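Long-range contacts in DNA ligase (Aquifex aeolicus, PDB 3QWU), which probably acts as an ATP-dependent nucleic acid ligase of the nucleotidyltransferase type and binds adenosine and calcium: residues A[152-157]-A[181-186]; A[79-84]-A[132-137]. All blocks are in the same frame, centred on the assembly; numbering follows the deposited sequence.

In the fold
Contacts 1 and 2 meet at one antiparallel sheet, where strands 127-134 and 153-161 are neighbours; strand 75-80 belongs to another sheet. Strand 127-134 also pairs with strand 84-91, within contact 2. The centres of the two contacts are about 10 Å apart. Probable hydrogen bonds join them: F155 N lies 2.9 Å from E132 O, and Q153 N lies 2.9 Å from A134 O. The loop before strand 187-191 also reaches contact 2, with V185 CB 3.6 Å from E79 O. Both contacts line the adenosine pocket. Contact 1 gives F157 and V185 to the adenine, whereas contact 2 gives E79, K80, V81 and E132 to base and ribose and holds a calcium ligand, D82.

Contact 1: A[152-157]-A[181-186]. With ADN (adenosine), chain C.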
ATOM      1  N   VAL A 152     -32.212  -5.836  -3.037  1.00 38.75           N
ATOM      2  CA  VAL A 152     -31.260  -5.757  -4.126  1.00 36.31           C
ATOM      3  C   VAL A 152     -32.057  -5.667  -5.402  1.00 35.85           C
ATOM      4  O   VAL A 152     -33.243  -6.033  -5.451  1.00 35.66           O
ATOM      5  CB  VAL A 152     -30.403  -7.024  -4.226  1.00 36.39           C
ATOM      6  CG1 VAL A 152     -29.257  -6.938  -3.304  1.00 36.22           C
ATOM      7  CG2 VAL A 152     -31.249  -8.232  -3.898  1.00 36.20           C
ATOM      8  N   GLN A 153     -31.366  -5.211  -6.450  1.00 34.43           N
ATOM      9  CA  GLN A 153     -31.950  -4.931  -7.751  1.00 33.30           C
ATOM     10  C   GLN A 153     -30.862  -5.282  -8.736  1.00 32.25           C
ATOM     11  O   GLN A 153     -29.689  -5.318  -8.375  1.00 31.03           O
ATOM     12  CB  GLN A 153     -32.326  -3.458  -7.894  1.00 32.63           C
ATOM     13  CG  GLN A 153     -33.700  -3.106  -7.315  1.00 35.98           C
ATOM     14  CD  GLN A 153     -34.042  -1.619  -7.502  1.00 37.51           C
ATOM     15  OE1 GLN A 153     -33.725  -1.038  -8.541  1.00 39.80           O
ATOM     16  NE2 GLN A 153     -34.653  -0.993  -6.475  1.00 38.44           N
ATOM     17  N   LEU A 154     -31.271  -5.527  -9.968  1.00 31.17           N
ATOM     18  CA  LEU A 154     -30.393  -6.044 -10.951  1.00 31.53           C
ATOM     19  C   LEU A 154     -30.466  -5.114 -12.145  1.00 30.73           C
ATOM     20  O   LEU A 154     -31.507  -4.626 -12.466  1.00 32.28           O
ATOM     21  CB  LEU A 154     -30.799  -7.460 -11.251  1.00 32.41           C
ATOM     22  CG  LEU A 154     -30.141  -8.171 -12.396  1.00 33.01           C
ATOM     23  CD1 LEU A 154     -30.205  -9.661 -12.129  1.00 33.56           C
ATOM     24  CD2 LEU A 154     -30.880  -7.754 -13.637  1.00 34.39           C
ATOM     25  N   PHE A 155     -29.331  -4.844 -12.752  1.00 29.51           N
ATOM     26  CA  PHE A 155     -29.240  -3.973 -13.878  1.00 29.43           C
ATOM     27  C   PHE A 155     -28.390  -4.587 -14.976  1.00 29.95           C
ATOM     28  O   PHE A 155     -27.177  -4.688 -14.820  1.00 29.59           O
ATOM     29  CB  PHE A 155     -28.630  -2.658 -13.413  1.00 30.17           C
ATOM     30  CG  PHE A 155     -29.464  -1.926 -12.358  1.00 29.74           C
ATOM     31  CD1 PHE A 155     -30.513  -1.129 -12.715  1.00 33.20           C
ATOM     32  CD2 PHE A 155     -29.188  -2.052 -11.027  1.00 32.14           C
ATOM     33  CE1 PHE A 155     -31.306  -0.446 -11.720  1.00 32.17           C
ATOM     34  CE2 PHE A 155     -29.966  -1.363 -10.057  1.00 31.29           C
ATOM     35  CZ  PHE A 155     -31.037  -0.602 -10.434  1.00 27.39           C
ATOM     36  N   VAL A 156     -29.033  -5.023 -16.069  1.00 30.00           N
ATOM     37  CA  VAL A 156     -28.349  -5.519 -17.243  1.00 30.36           C
ATOM     38  C   VAL A 156     -27.476  -4.419 -17.914  1.00 30.37           C
ATOM     39  O   VAL A 156     -27.900  -3.265 -18.048  1.00 30.48           O
ATOM     40  CB  VAL A 156     -29.395  -6.042 -18.317  1.00 31.85           C
ATOM     41  CG1 VAL A 156     -28.664  -6.551 -19.593  1.00 31.70           C
ATOM     42  CG2 VAL A 156     -30.297  -7.107 -17.741  1.00 29.94           C
ATOM     43  N   PHE A 157     -26.242  -4.780 -18.269  1.00 29.25           N
ATOM     44  CA  PHE A 157     -25.333  -3.921 -19.019  1.00 28.33           C
ATOM     45  C   PHE A 157     -24.700  -4.635 -20.220  1.00 29.49           C
ATOM     46  O   PHE A 157     -24.024  -3.993 -21.061  1.00 30.10           O
ATOM     47  CB  PHE A 157     -24.228  -3.361 -18.096  1.00 27.51           C
ATOM     48  CG  PHE A 157     -23.387  -4.404 -17.414  1.00 28.54           C
ATOM     49  CD1 PHE A 157     -22.469  -5.148 -18.102  1.00 28.46           C
ATOM     50  CD2 PHE A 157     -23.526  -4.658 -16.064  1.00 30.13           C
ATOM     51  CE1 PHE A 157     -21.720  -6.144 -17.407  1.00 32.08           C
ATOM     52  CE2 PHE A 157     -22.787  -5.643 -15.423  1.00 30.39           C
ATOM     53  CZ  PHE A 157     -21.909  -6.385 -16.096  1.00 27.76           C
ATOM     54  N   ASN A 181     -38.373  -5.963 -21.606  1.00 41.72           N
ATOM     55  CA  ASN A 181     -38.536  -5.005 -20.538  1.00 41.79           C
ATOM     56  C   ASN A 181     -37.619  -5.183 -19.358  1.00 40.03           C
ATOM     57  O   ASN A 181     -38.028  -5.050 -18.227  1.00 38.87           O
ATOM     58  CB  ASN A 181     -39.948  -5.092 -20.047  1.00 43.49           C
ATOM     59  CG  ASN A 181     -40.496  -3.763 -19.788  1.00 49.71           C
ATOM     60  OD1 ASN A 181     -40.983  -3.070 -20.735  1.00 57.17           O
ATOM     61  ND2 ASN A 181     -40.409  -3.337 -18.526  1.00 51.43           N
ATOM     62  N   LEU A 182     -36.356  -5.442 -19.627  1.00 39.77           N
ATOM     63  CA  LEU A 182     -35.394  -5.713 -18.571  1.00 38.30           C
ATOM     64  C   LEU A 182     -34.958  -4.429 -17.839  1.00 37.10           C
ATOM     65  O   LEU A 182     -34.933  -3.365 -18.415  1.00 36.61           O
ATOM     66  CB  LEU A 182     -34.192  -6.454 -19.173  1.00 38.08           C
ATOM     67  CG  LEU A 182     -34.574  -7.774 -19.897  1.00 37.91           C
ATOM     68  CD1 LEU A 182     -33.363  -8.481 -20.493  1.00 33.01           C
ATOM     69  CD2 LEU A 182     -35.332  -8.706 -18.920  1.00 36.72           C
ATOM     70  N   PRO A 183     -34.637  -4.541 -16.553  1.00 35.88           N
ATOM     71  CA  PRO A 183     -33.969  -3.439 -15.869  1.00 35.59           C
ATOM     72  C   PRO A 183     -32.531  -3.320 -16.399  1.00 35.76           C
ATOM     73  O   PRO A 183     -31.854  -4.350 -16.591  1.00 36.09           O
ATOM     74  CB  PRO A 183     -33.981  -3.881 -14.399  1.00 35.01           C
ATOM     75  CG  PRO A 183     -34.048  -5.416 -14.436  1.00 34.67           C
ATOM     76  CD  PRO A 183     -34.679  -5.787 -15.757  1.00 35.88           C
ATOM     77  N   HIS A 184     -32.072  -2.096 -16.646  1.00 35.28           N
ATOM     78  CA  HIS A 184     -30.794  -1.864 -17.329  1.00 35.23           C
ATOM     79  C   HIS A 184     -30.039  -0.692 -16.699  1.00 33.91           C
ATOM     80  O   HIS A 184     -30.614   0.116 -15.980  1.00 32.33           O
ATOM     81  CB  HIS A 184     -31.070  -1.532 -18.788  1.00 35.85           C
ATOM     82  CG  HIS A 184     -31.978  -0.350 -18.932  1.00 40.37           C
ATOM     83  ND1 HIS A 184     -33.333  -0.479 -19.151  1.00 43.75           N
ATOM     84  CD2 HIS A 184     -31.746   0.974 -18.764  1.00 41.89           C
ATOM     85  CE1 HIS A 184     -33.886   0.725 -19.158  1.00 48.11           C
ATOM     86  NE2 HIS A 184     -32.944   1.624 -18.925  1.00 45.69           N
ATOM     87  N   VAL A 185     -28.743  -0.598 -16.989  1.00 33.42           N
ATOM     88  CA  VAL A 185     -27.929   0.524 -16.494  1.00 31.97           C
ATOM     89  C   VAL A 185     -28.412   1.737 -17.265  1.00 31.85           C
ATOM     90  O   VAL A 185     -28.930   1.573 -18.368  1.00 33.24           O
ATOM     91  CB  VAL A 185     -26.405   0.242 -16.688  1.00 32.70           C
ATOM     92  CG1 VAL A 185     -25.951  -0.923 -15.776  1.00 31.34           C
ATOM     93  CG2 VAL A 185     -26.068  -0.098 -18.147  1.00 30.78           C
ATOM     94  N   GLU A 186     -28.342   2.933 -16.677  1.00 30.32           N
ATOM     95  CA  GLU A 186     -28.731   4.156 -17.369  1.00 29.06           C
ATOM     96  C   GLU A 186     -27.844   4.313 -18.591  1.00 29.33           C
ATOM     97  O   GLU A 186     -26.643   4.097 -18.495  1.00 27.08           O
ATOM     98  CB  GLU A 186     -28.599   5.403 -16.452  1.00 28.33           C
ATOM     99  CG  GLU A 186     -28.752   6.759 -17.231  1.00 27.80           C
ATOM    100  CD  GLU A 186     -28.704   8.014 -16.375  1.00 28.70           C
ATOM    101  OE1 GLU A 186     -28.318   7.915 -15.208  1.00 30.39           O
ATOM    102  OE2 GLU A 186     -29.038   9.126 -16.871  1.00 30.91           O
TER
HETATM  103  O5' ADN C 501     -14.844  -4.229 -14.408  1.00 52.75           O
HETATM  104  C5' ADN C 501     -15.923  -3.295 -14.359  1.00 45.58           C
HETATM  105  C4' ADN C 501     -17.068  -3.880 -13.542  1.00 45.03           C
HETATM  106  O4' ADN C 501     -18.113  -2.889 -13.296  1.00 43.57           O
HETATM  107  C3' ADN C 501     -17.739  -5.023 -14.290  1.00 44.17           C
HETATM  108  O3' ADN C 501     -17.179  -6.312 -14.050  1.00 45.67           O
HETATM  109  C2' ADN C 501     -19.201  -4.934 -13.863  1.00 42.47           C
HETATM  110  O2' ADN C 501     -19.498  -5.899 -12.868  1.00 41.05           O
HETATM  111  C1' ADN C 501     -19.406  -3.529 -13.301  1.00 41.97           C
HETATM  112  N9  ADN C 501     -20.322  -2.694 -14.095  1.00 40.32           N
HETATM  113  C8  ADN C 501     -21.231  -1.853 -13.550  1.00 41.58           C
HETATM  114  N7  ADN C 501     -21.946  -1.192 -14.492  1.00 38.64           N
HETATM  115  C5  ADN C 501     -21.440  -1.615 -15.679  1.00 37.66           C
HETATM  116  C6  ADN C 501     -21.713  -1.281 -17.080  1.00 39.30           C
HETATM  117  N6  ADN C 501     -22.695  -0.370 -17.333  1.00 37.84           N
HETATM  118  N1  ADN C 501     -21.018  -1.944 -18.056  1.00 40.76           N
HETATM  119  C2  ADN C 501     -20.042  -2.842 -17.735  1.00 40.06           C
HETATM  120  N3  ADN C 501     -19.715  -3.167 -16.451  1.00 37.59           N
HETATM  121  C4  ADN C 501     -20.383  -2.605 -15.420  1.00 38.96           C
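The phenyl ring of F157 has the adenine of the adenosine over one face, with ADN N3 3.6 Å above the plane and over the ring centre. V185 CG1 sits at the edge of this ring, near its plane. The ring of Y54 also meets F157, nearly at right angles. The F155 ring has H184 O at its edge, 3.5 Å from CD1. F157 CG takes the crowded position between backbone N and carbonyl carbon (chi1 59°), and the end of the side chain leads away from 181-186 to the adenine. An aromatic on the adenine at this place is consistent with motif IIIa of the nucleotidyltransferase ligases. An alanine at F157 would remove the ring, and the adenine would probably lose its flat apolar support on this face. V185 borders the same base, with CG2 3.5 Å from ADN N6. The same methyl packs 3.7 Å from F157 CB. Two backbone hydrogen bonds hold the loop 181-186 against strand 153-161 in a single bridge between V156 and H184. V156 N donates to P183 O at 2.9 Å, and V185 N donates to V156 O at 3.0 Å. In each, the donor stands above the carbonyl plane. The P183 ring crosses the L154 side chain obliquely, and P183 CB lies 3.2 Å from L154 O. V156 CG2, anti to its carbonyl carbon, faces L182 CB at 4.2 Å.

Contact 2: A[79-84]-A[132-137]; sequences EKVDGY and EVAGPE. With CA (calcium ion), chain D; ADN (adenosine), chain C.
Segment 79-84 carries the KxDG motif (K80, V81, D82, G83) of the nucleotidyltransferase ligases, whose lysine is covalently adenylated in relatives. It runs from strand 75-80 into strand 84-91, which pairs antiparallel with strand 127-134. Y84 and V133 form a hydrogen-bonded pair. Y84 N donates to V133 O, and V133 N donates to Y84 O. Both bonds measure 2.9 Å, and both donors lie in the carbonyl plane. G83 comes so close to strand 127-134 that a CB on it would clash with V133 O and A134 CB. E132 is bent at chi2 (72°), and its carboxylate reaches both adenosine and the KxDG motif. OE1 accepts the ribose hydroxyl ADN O2' at 2.6 Å. OE2 takes the N-H of G83, though its position is less sure. Here K80 NZ donates to ADN O4' at 2.8 Å and forms a salt bridge with E214. Adenine N6 donates to E79 O. V81 CG1 packs on A134 CB. The CB of D82 points away from segment 132-137; with CG anti to the backbone N, OD2 binds the calcium at 2.6 Å. E143 and D239 are the other protein ligands. Water 2, a calcium ligand, donates to D82 OD1. Water 1 joins D82 O to G135 N. The Y84 OH is hydrogen-bonded to T108 OG1. The Y84 ring lies alongside V133 in a CH-pi contact: V133 CB sits 3.3 Å above one face, offset toward the rim, with Y84 CE2 the nearest ring atom at 3.4 Å.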
ATOM      1  N   GLU A  79     -23.882   4.062 -17.309  1.00 33.87           N
ATOM      2  CA  GLU A  79     -23.585   4.201 -15.896  1.00 33.16           C
ATOM      3  C   GLU A  79     -22.915   2.927 -15.394  1.00 32.50           C
ATOM      4  O   GLU A  79     -23.336   1.825 -15.722  1.00 31.10           O
ATOM      5  CB  GLU A  79     -24.824   4.461 -15.044  1.00 32.84           C
ATOM      6  CG  GLU A  79     -24.447   4.535 -13.525  1.00 32.82           C
ATOM      7  CD  GLU A  79     -25.644   4.678 -12.569  1.00 31.68           C
ATOM      8  OE1 GLU A  79     -26.783   4.656 -13.052  1.00 31.80           O
ATOM      9  OE2 GLU A  79     -25.442   4.815 -11.341  1.00 28.12           O
ATOM     10  N   LYS A  80     -21.861   3.122 -14.610  1.00 31.91           N
ATOM     11  CA  LYS A  80     -21.196   2.061 -13.926  1.00 32.12           C
ATOM     12  C   LYS A  80     -21.832   1.961 -12.511  1.00 32.23           C
ATOM     13  O   LYS A  80     -21.782   2.882 -11.674  1.00 31.35           O
ATOM     14  CB  LYS A  80     -19.669   2.310 -13.861  1.00 32.83           C
ATOM     15  CG  LYS A  80     -18.941   1.019 -13.507  1.00 36.10           C
ATOM     16  CD  LYS A  80     -17.466   1.125 -13.226  1.00 40.31           C
ATOM     17  CE  LYS A  80     -16.967  -0.196 -12.456  1.00 43.66           C
ATOM     18  NZ  LYS A  80     -17.980  -0.827 -11.410  1.00 47.66           N
ATOM     19  N   VAL A  81     -22.522   0.863 -12.283  1.00 32.76           N
ATOM     20  CA  VAL A  81     -23.286   0.685 -11.055  1.00 32.34           C
ATOM     21  C   VAL A  81     -22.395  -0.118 -10.105  1.00 32.06           C
ATOM     22  O   VAL A  81     -21.780  -1.132 -10.475  1.00 31.07           O
ATOM     23  CB  VAL A  81     -24.634  -0.066 -11.315  1.00 32.00           C
ATOM     24  CG1 VAL A  81     -25.255  -0.491  -9.990  1.00 31.94           C
ATOM     25  CG2 VAL A  81     -25.599   0.798 -12.083  1.00 30.83           C
ATOM     26  N   ASP A  82     -22.330   0.357  -8.882  1.00 32.76           N
ATOM     27  CA  ASP A  82     -21.458  -0.210  -7.880  1.00 33.55           C
ATOM     28  C   ASP A  82     -22.188  -1.317  -7.121  1.00 32.39           C
ATOM     29  O   ASP A  82     -22.928  -1.070  -6.177  1.00 30.98           O
ATOM     30  CB  ASP A  82     -20.974   0.879  -6.944  1.00 34.61           C
ATOM     31  CG  ASP A  82     -19.911   0.374  -5.964  1.00 40.26           C
ATOM     32  OD1 ASP A  82     -19.246  -0.664  -6.215  1.00 44.35           O
ATOM     33  OD2 ASP A  82     -19.706   1.037  -4.933  1.00 50.97           O
ATOM     34  N   GLY A  83     -21.973  -2.545  -7.571  1.00 31.98           N
ATOM     35  CA  GLY A  83     -22.552  -3.719  -6.932  1.00 31.35           C
ATOM     36  C   GLY A  83     -21.596  -4.858  -7.237  1.00 31.65           C
ATOM     37  O   GLY A  83     -20.387  -4.667  -7.203  1.00 31.05           O
ATOM     38  N   TYR A  84     -22.117  -6.030  -7.582  1.00 31.88           N
ATOM     39  CA  TYR A  84     -21.281  -7.118  -8.044  1.00 31.35           C
ATOM     40  C   TYR A  84     -21.779  -7.677  -9.375  1.00 32.23           C
ATOM     41  O   TYR A  84     -22.924  -7.605  -9.733  1.00 32.27           O
ATOM     42  CB  TYR A  84     -21.135  -8.193  -6.967  1.00 31.22           C
ATOM     43  CG  TYR A  84     -22.441  -8.954  -6.658  1.00 32.17           C
ATOM     44  CD1 TYR A  84     -22.690 -10.202  -7.228  1.00 28.49           C
ATOM     45  CD2 TYR A  84     -23.420  -8.421  -5.802  1.00 30.69           C
ATOM     46  CE1 TYR A  84     -23.869 -10.904  -6.948  1.00 29.28           C
ATOM     47  CE2 TYR A  84     -24.623  -9.123  -5.524  1.00 30.00           C
ATOM     48  CZ  TYR A  84     -24.817 -10.371  -6.099  1.00 31.15           C
ATOM     49  OH  TYR A  84     -25.957 -11.070  -5.870  1.00 28.74           O
ATOM     50  N   GLU A 132     -25.238  -6.134 -13.198  1.00 32.04           N
ATOM     51  CA  GLU A 132     -24.795  -5.772 -11.851  1.00 31.66           C
ATOM     52  C   GLU A 132     -25.949  -5.978 -10.890  1.00 32.07           C
ATOM     53  O   GLU A 132     -27.047  -5.477 -11.142  1.00 31.56           O
ATOM     54  CB  GLU A 132     -24.415  -4.302 -11.812  1.00 31.09           C
ATOM     55  CG  GLU A 132     -23.468  -3.935 -10.670  1.00 34.59           C
ATOM     56  CD  GLU A 132     -22.029  -4.447 -10.873  1.00 35.03           C
ATOM     57  OE1 GLU A 132     -21.799  -5.082 -11.915  1.00 33.84           O
ATOM     58  OE2 GLU A 132     -21.158  -4.216  -9.998  1.00 32.42           O
ATOM     59  N   VAL A 133     -25.707  -6.716  -9.798  1.00 31.75           N
ATOM     60  CA  VAL A 133     -26.621  -6.763  -8.672  1.00 31.09           C
ATOM     61  C   VAL A 133     -26.153  -5.782  -7.582  1.00 31.14           C
ATOM     62  O   VAL A 133     -24.975  -5.764  -7.202  1.00 30.05           O
ATOM     63  CB  VAL A 133     -26.682  -8.148  -8.084  1.00 31.98           C
ATOM     64  CG1 VAL A 133     -27.690  -8.180  -6.956  1.00 30.28           C
ATOM     65  CG2 VAL A 133     -27.069  -9.150  -9.137  1.00 32.19           C
ATOM     66  N   ALA A 134     -27.080  -4.989  -7.047  1.00 31.63           N
ATOM     67  CA  ALA A 134     -26.710  -3.865  -6.185  1.00 32.50           C
ATOM     68  C   ALA A 134     -27.806  -3.551  -5.199  1.00 33.95           C
ATOM     69  O   ALA A 134     -29.033  -3.742  -5.492  1.00 36.22           O
ATOM     70  CB  ALA A 134     -26.370  -2.615  -7.028  1.00 31.50           C
ATOM     71  N   GLY A 135     -27.391  -3.041  -4.052  1.00 34.35           N
ATOM     72  CA  GLY A 135     -28.338  -2.733  -2.970  1.00 35.75           C
ATOM     73  C   GLY A 135     -27.752  -2.893  -1.573  1.00 36.81           C
ATOM     74  O   GLY A 135     -26.710  -3.492  -1.382  1.00 36.70           O
ATOM     75  N   PRO A 136     -28.451  -2.382  -0.576  1.00 37.87           N
ATOM     76  CA  PRO A 136     -27.831  -2.382   0.731  1.00 39.00           C
ATOM     77  C   PRO A 136     -27.902  -3.752   1.410  1.00 39.77           C
ATOM     78  O   PRO A 136     -27.143  -4.018   2.335  1.00 41.15           O
ATOM     79  CB  PRO A 136     -28.672  -1.387   1.507  1.00 39.50           C
ATOM     80  CG  PRO A 136     -30.053  -1.510   0.872  1.00 39.17           C
ATOM     81  CD  PRO A 136     -29.782  -1.766  -0.578  1.00 37.87           C
ATOM     82  N   GLU A 137     -28.798  -4.618   0.965  1.00 39.38           N
ATOM     83  CA  GLU A 137     -28.888  -5.922   1.577  1.00 39.39           C
ATOM     84  C   GLU A 137     -28.383  -7.058   0.663  1.00 38.32           C
ATOM     85  O   GLU A 137     -29.125  -7.971   0.330  1.00 38.86           O
ATOM     86  CB  GLU A 137     -30.331  -6.143   2.005  1.00 40.64           C
ATOM     87  CG  GLU A 137     -30.818  -5.073   2.939  1.00 42.05           C
ATOM     88  CD  GLU A 137     -32.301  -5.182   3.225  1.00 45.70           C
ATOM     89  OE1 GLU A 137     -32.936  -6.224   2.938  1.00 47.11           O
ATOM     90  OE2 GLU A 137     -32.844  -4.203   3.738  1.00 50.93           O
TER
HETATM   91 CA    CA D 601     -17.525   2.351  -4.445  1.00 84.06          CA
HETATM   92  O5' ADN C 501     -14.844  -4.229 -14.408  1.00 52.75           O
HETATM   93  C5' ADN C 501     -15.923  -3.295 -14.359  1.00 45.58           C
HETATM   94  C4' ADN C 501     -17.068  -3.880 -13.542  1.00 45.03           C
HETATM   95  O4' ADN C 501     -18.113  -2.889 -13.296  1.00 43.57           O
HETATM   96  C3' ADN C 501     -17.739  -5.023 -14.290  1.00 44.17           C
HETATM   97  O3' ADN C 501     -17.179  -6.312 -14.050  1.00 45.67           O
HETATM   98  C2' ADN C 501     -19.201  -4.934 -13.863  1.00 42.47           C
HETATM   99  O2' ADN C 501     -19.498  -5.899 -12.868  1.00 41.05           O
HETATM  100  C1' ADN C 501     -19.406  -3.529 -13.301  1.00 41.97           C
HETATM  101  N9  ADN C 501     -20.322  -2.694 -14.095  1.00 40.32           N
HETATM  102  C8  ADN C 501     -21.231  -1.853 -13.550  1.00 41.58           C
HETATM  103  N7  ADN C 501     -21.946  -1.192 -14.492  1.00 38.64           N
HETATM  104  C5  ADN C 501     -21.440  -1.615 -15.679  1.00 37.66           C
HETATM  105  C6  ADN C 501     -21.713  -1.281 -17.080  1.00 39.30           C
HETATM  106  N6  ADN C 501     -22.695  -0.370 -17.333  1.00 37.84           N
HETATM  107  N1  ADN C 501     -21.018  -1.944 -18.056  1.00 40.76           N
HETATM  108  C2  ADN C 501     -20.042  -2.842 -17.735  1.00 40.06           C
HETATM  109  N3  ADN C 501     -19.715  -3.167 -16.451  1.00 37.59           N
HETATM  110  C4  ADN C 501     -20.383  -2.605 -15.420  1.00 38.96           C
HETATM  111  O   HOH W   1     -24.422  -2.459  -4.093  1.00 32.67           O
HETATM  112  O   HOH W   2     -16.968   0.100  -4.815  1.00 46.79           O
HETATM  113  O   HOH W   3     -16.042   2.187  -6.119  1.00 40.16           O